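Local coordinates for CHAD domain protein (Streptomyces chartreusis, PDB 6RN5) that probably binds polyphosphate through its helical CHAD fold and also binds copper ions, at residues A328-T333 with Y342-L347; E322-A327 with D350-V355. All blocks are in the same frame, centred on the assembly; numbering follows the deposited sequence.

Contact 1: A328-T333 with Y342-L347; sequences AQAART and YALGVL
Leu-344 carries CG opposite its carbonyl carbon (chi1 -67°), and an extended second torsion (chi2 170°) then sends CD1 straight out toward Ala-330 and Ala-331. The setting is an antiparallel helical hairpin near its turn, between the end of helix 305-331 and the early part of helix 338-366 of the CHAD fold. One methyl does most of the work: CD1 of Leu-344 sits 4.0 Å from CB of Ala-330 and 3.9 Å from CB of Ala-331, meeting both alanine methyls. Between them it comes close to the main chain, 3.5 Å from N of Ala-331. The alanines' short side chains thus allow the leucine to press onto the backbone, its branch packing against a helix face of two alanines. On the flank, Leu-179 and Gln-182 of helix 170-198 touch Ala-330, while Tyr-342 of the second subunit packs on Ala-331. Just past the alanines the chain turns, and there OG1 of Thr-333, itself hydrogen-bonded to NE2 of Gln-182, donates to O of Ala-330 at 2.7 Å, on the same face of the carbonyl plane as the bond from N of Thr-333.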
# COMPACT_ATOMS: atom_id res chain seq x y z
N ALA A 328 15.22 0.65 0.71
CA ALA A 328 15.58 -0.56 1.46
C ALA A 328 17.04 -0.48 1.91
O ALA A 328 17.36 -0.69 3.09
CB ALA A 328 15.29 -1.85 0.66
N GLN A 329 17.92 -0.15 0.98
CA GLN A 329 19.31 -0.09 1.25
C GLN A 329 19.62 1.00 2.28
O GLN A 329 20.41 0.78 3.17
CB GLN A 329 20.11 0.10 -0.06
CG GLN A 329 21.65 -0.01 0.12
CD GLN A 329 22.13 -1.37 0.67
OE1 GLN A 329 21.69 -2.43 0.22
NE2 GLN A 329 23.01 -1.33 1.66
N ALA A 330 18.98 2.15 2.20
CA ALA A 330 19.18 3.16 3.19
C ALA A 330 18.77 2.69 4.61
O ALA A 330 19.36 3.09 5.59
CB ALA A 330 18.36 4.41 2.82
N ALA A 331 17.77 1.85 4.70
CA ALA A 331 17.34 1.29 5.97
C ALA A 331 18.38 0.38 6.63
O ALA A 331 18.28 0.13 7.82
CB ALA A 331 16.04 0.50 5.77
N ARG A 332 19.37 -0.07 5.86
CA ARG A 332 20.47 -0.83 6.43
C ARG A 332 21.66 0.04 6.86
O ARG A 332 22.64 -0.49 7.31
CB ARG A 332 20.98 -1.83 5.42
CG ARG A 332 19.91 -2.63 4.75
CD ARG A 332 20.53 -3.79 3.97
NE ARG A 332 20.34 -5.05 4.70
CZ ARG A 332 21.23 -5.62 5.52
NH1 ARG A 332 20.91 -6.76 6.14
NH2 ARG A 332 22.43 -5.09 5.73
N THR A 333 21.59 1.35 6.69
CA THR A 333 22.66 2.23 7.12
C THR A 333 22.84 2.07 8.65
O THR A 333 21.85 2.07 9.38
CB THR A 333 22.26 3.68 6.86
OG1 THR A 333 21.95 3.82 5.47
CG2 THR A 333 23.36 4.68 7.25
N TYR A 342 11.57 3.09 10.04
CA TYR A 342 10.14 2.86 9.89
C TYR A 342 9.65 3.64 8.73
O TYR A 342 8.92 3.12 7.92
CB TYR A 342 9.46 3.27 11.19
CG TYR A 342 7.93 3.27 11.26
CD1 TYR A 342 7.18 4.35 10.73
CD2 TYR A 342 7.26 2.28 11.95
CE1 TYR A 342 5.80 4.37 10.84
CE2 TYR A 342 5.88 2.30 12.09
CZ TYR A 342 5.17 3.35 11.55
OH TYR A 342 3.82 3.33 11.68
N ALA A 343 10.08 4.89 8.60
CA ALA A 343 9.69 5.67 7.46
C ALA A 343 10.15 5.05 6.14
O ALA A 343 9.44 5.09 5.15
CB ALA A 343 10.24 7.08 7.56
N LEU A 344 11.37 4.53 6.14
CA LEU A 344 11.93 3.95 4.97
C LEU A 344 11.20 2.69 4.58
O LEU A 344 11.07 2.41 3.40
CB LEU A 344 13.41 3.64 5.19
CG LEU A 344 14.31 4.86 5.36
CD1 LEU A 344 15.69 4.39 5.82
CD2 LEU A 344 14.41 5.59 4.04
N GLY A 345 10.73 1.92 5.56
CA GLY A 345 9.83 0.77 5.28
C GLY A 345 8.56 1.13 4.50
O GLY A 345 8.17 0.42 3.56
N VAL A 346 7.94 2.25 4.88
CA VAL A 346 6.75 2.74 4.25
C VAL A 346 7.06 3.16 2.82
O VAL A 346 6.32 2.86 1.87
CB VAL A 346 6.19 3.97 5.02
CG1 VAL A 346 4.98 4.54 4.33
CG2 VAL A 346 5.77 3.57 6.43
N LEU A 347 8.16 3.88 2.68
CA LEU A 347 8.61 4.39 1.39
C LEU A 347 8.98 3.29 0.39
O LEU A 347 8.67 3.38 -0.78
CB LEU A 347 9.78 5.30 1.64
CG LEU A 347 10.40 6.04 0.50
CD1 LEU A 347 9.34 6.90 -0.17
CD2 LEU A 347 11.52 6.88 1.10

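Contact 2: E322-A327 with D350-V355; sequences EAAAAA and DQRHEV. With CU (copper (II) ion), chain C.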
# COMPACT_ATOMS: atom_id res chain seq x y z
N GLU A 322 13.86 1.06 -8.72
CA GLU A 322 15.18 1.47 -8.26
C GLU A 322 15.02 2.37 -7.01
O GLU A 322 15.83 2.35 -6.09
CB GLU A 322 15.96 2.23 -9.36
CG GLU A 322 16.68 1.39 -10.41
CD GLU A 322 17.78 0.49 -9.82
OE1 GLU A 322 18.47 0.86 -8.83
OE2 GLU A 322 17.97 -0.63 -10.32
N ALA A 323 13.97 3.17 -6.99
CA ALA A 323 13.74 3.96 -5.83
C ALA A 323 13.43 3.09 -4.61
O ALA A 323 13.92 3.38 -3.51
CB ALA A 323 12.61 4.93 -6.08
N ALA A 324 12.64 2.05 -4.79
CA ALA A 324 12.32 1.19 -3.67
C ALA A 324 13.60 0.57 -3.11
O ALA A 324 13.73 0.46 -1.90
CB ALA A 324 11.32 0.11 -4.07
N ALA A 325 14.54 0.21 -4.00
CA ALA A 325 15.77 -0.44 -3.59
C ALA A 325 16.67 0.55 -2.86
O ALA A 325 17.35 0.17 -1.93
CB ALA A 325 16.50 -1.03 -4.78
N ALA A 326 16.65 1.82 -3.24
CA ALA A 326 17.41 2.80 -2.50
C ALA A 326 16.83 2.98 -1.09
O ALA A 326 17.57 3.22 -0.16
CB ALA A 326 17.45 4.13 -3.22
N ALA A 327 15.51 2.92 -0.93
CA ALA A 327 14.93 3.04 0.40
C ALA A 327 15.31 1.85 1.27
O ALA A 327 15.67 2.02 2.44
CB ALA A 327 13.42 3.15 0.31
N ASP A 350 5.52 1.89 -0.61
CA ASP A 350 4.97 2.84 -1.55
C ASP A 350 5.53 2.67 -2.98
O ASP A 350 4.76 2.62 -3.96
CB ASP A 350 5.28 4.28 -1.08
CG ASP A 350 4.65 5.30 -1.97
OD1 ASP A 350 3.41 5.41 -1.89
OD2 ASP A 350 5.37 5.96 -2.74
N GLN A 351 6.84 2.59 -3.10
CA GLN A 351 7.45 2.52 -4.42
C GLN A 351 7.20 1.14 -5.04
O GLN A 351 7.04 1.03 -6.25
CB GLN A 351 8.94 2.89 -4.36
CG GLN A 351 9.15 4.34 -3.90
CD GLN A 351 8.60 5.30 -4.92
OE1 GLN A 351 9.07 5.33 -6.07
NE2 GLN A 351 7.53 6.04 -4.54
N ARG A 352 7.09 0.09 -4.22
CA ARG A 352 6.70 -1.20 -4.77
C ARG A 352 5.25 -1.18 -5.24
O ARG A 352 4.90 -1.83 -6.24
CB ARG A 352 6.91 -2.33 -3.76
CG ARG A 352 8.34 -2.61 -3.44
CD ARG A 352 9.18 -2.83 -4.70
NE ARG A 352 8.69 -3.87 -5.62
CZ ARG A 352 9.30 -4.22 -6.77
NH1 ARG A 352 10.41 -3.61 -7.17
NH2 ARG A 352 8.80 -5.19 -7.51
N HIS A 353 4.40 -0.40 -4.56
CA HIS A 353 3.02 -0.20 -5.05
C HIS A 353 3.00 0.53 -6.37
O HIS A 353 2.18 0.21 -7.21
CB HIS A 353 2.09 0.48 -3.99
CG HIS A 353 1.98 -0.30 -2.72
ND1 HIS A 353 2.09 -1.68 -2.69
CD2 HIS A 353 1.81 0.09 -1.43
CE1 HIS A 353 1.98 -2.10 -1.43
NE2 HIS A 353 1.80 -1.05 -0.66
N GLU A 354 3.90 1.49 -6.57
CA GLU A 354 4.05 2.16 -7.87
C GLU A 354 4.56 1.18 -8.93
O GLU A 354 4.19 1.28 -10.07
CB GLU A 354 4.98 3.36 -7.79
CG GLU A 354 4.51 4.50 -6.90
CD GLU A 354 3.39 5.36 -7.51
OE1 GLU A 354 3.09 5.21 -8.72
OE2 GLU A 354 2.80 6.20 -6.79
N VAL A 355 5.39 0.21 -8.57
CA VAL A 355 5.85 -0.78 -9.58
C VAL A 355 4.64 -1.54 -10.12
O VAL A 355 4.42 -1.60 -11.33
CB VAL A 355 6.95 -1.74 -9.03
CG1 VAL A 355 7.23 -2.91 -10.00
CG2 VAL A 355 8.24 -0.97 -8.77
CU CU C . 1.70 0.14 1.54
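Ala-324 puts its single methyl against two side chains of the facing helix at once: its CB lies 3.7 Å from CB of Gln-351 and equally close to CD of Arg-352. Ala-323, one residue earlier, turns its CB to the amide end of the glutamine, 3.6 Å from OE1. With only methyls on one side, the axes of the segments 322-327 and 350-355 approach to 8.4 Å, at 162° and so nearly antiparallel.

What positions the glutamine is polar. Its chain bends at chi2 (-66°), bringing the amide back alongside its own helix, where NE2 bonds to OD2 of Asp-350 at 2.8 Å. That bond is bent, 135° at the hydrogen, and meets the anti side of the carboxylate, somewhat out of its plane. Arg-111 of helix 82-120 donates to OE1, so the buried amide is held at both ends; in the second shell, Arg-118 positions Asp-350 through a salt bridge to the same OD2. An alanine in place of Gln-351 would probably leave Arg-111 without this acceptor and open a gap beside Ala-323.

Across the contact Arg-352 offers its CG and CD. Within its own helix, CG2 of Val-355 lies 3.8 Å above one guanidinium face, toward the rim, and the charge is spent elsewhere, on Asp-274 and a bound sulfate. On another side of helix 338-366, NE2 of His-353 binds copper at 2.5 Å, the metal lying in the ring plane, with His-353 of the second subunit as a further ligand.

The alanine methyls thus lie against carbon stems and one amide oxygen of side chains whose polar ends find partners elsewhere; the sulfate, probably from the crystallisation liquor, may mark a spot able to hold an anion.

Following the chain from its N terminus, helix 305-331 first supplies 322-327 to contact 2 and then 328-333 to contact 1; after the short turn, helix 338-366 returns 342-347 to contact 1 and 350-355 to contact 2. Contact 1 thus closes the tight inner loop of eight residues, and contact 2 encloses it with a wider one, without crossing. Their centres lie 11 Å apart, and packing joins them directly: CB of Leu-344 is 3.9 Å from O of Ala-327. Together they zip up one helical hairpin, which helices 170-198 and 82-120 flank, while the second subunit packs on its turn end and shares a copper ion with it.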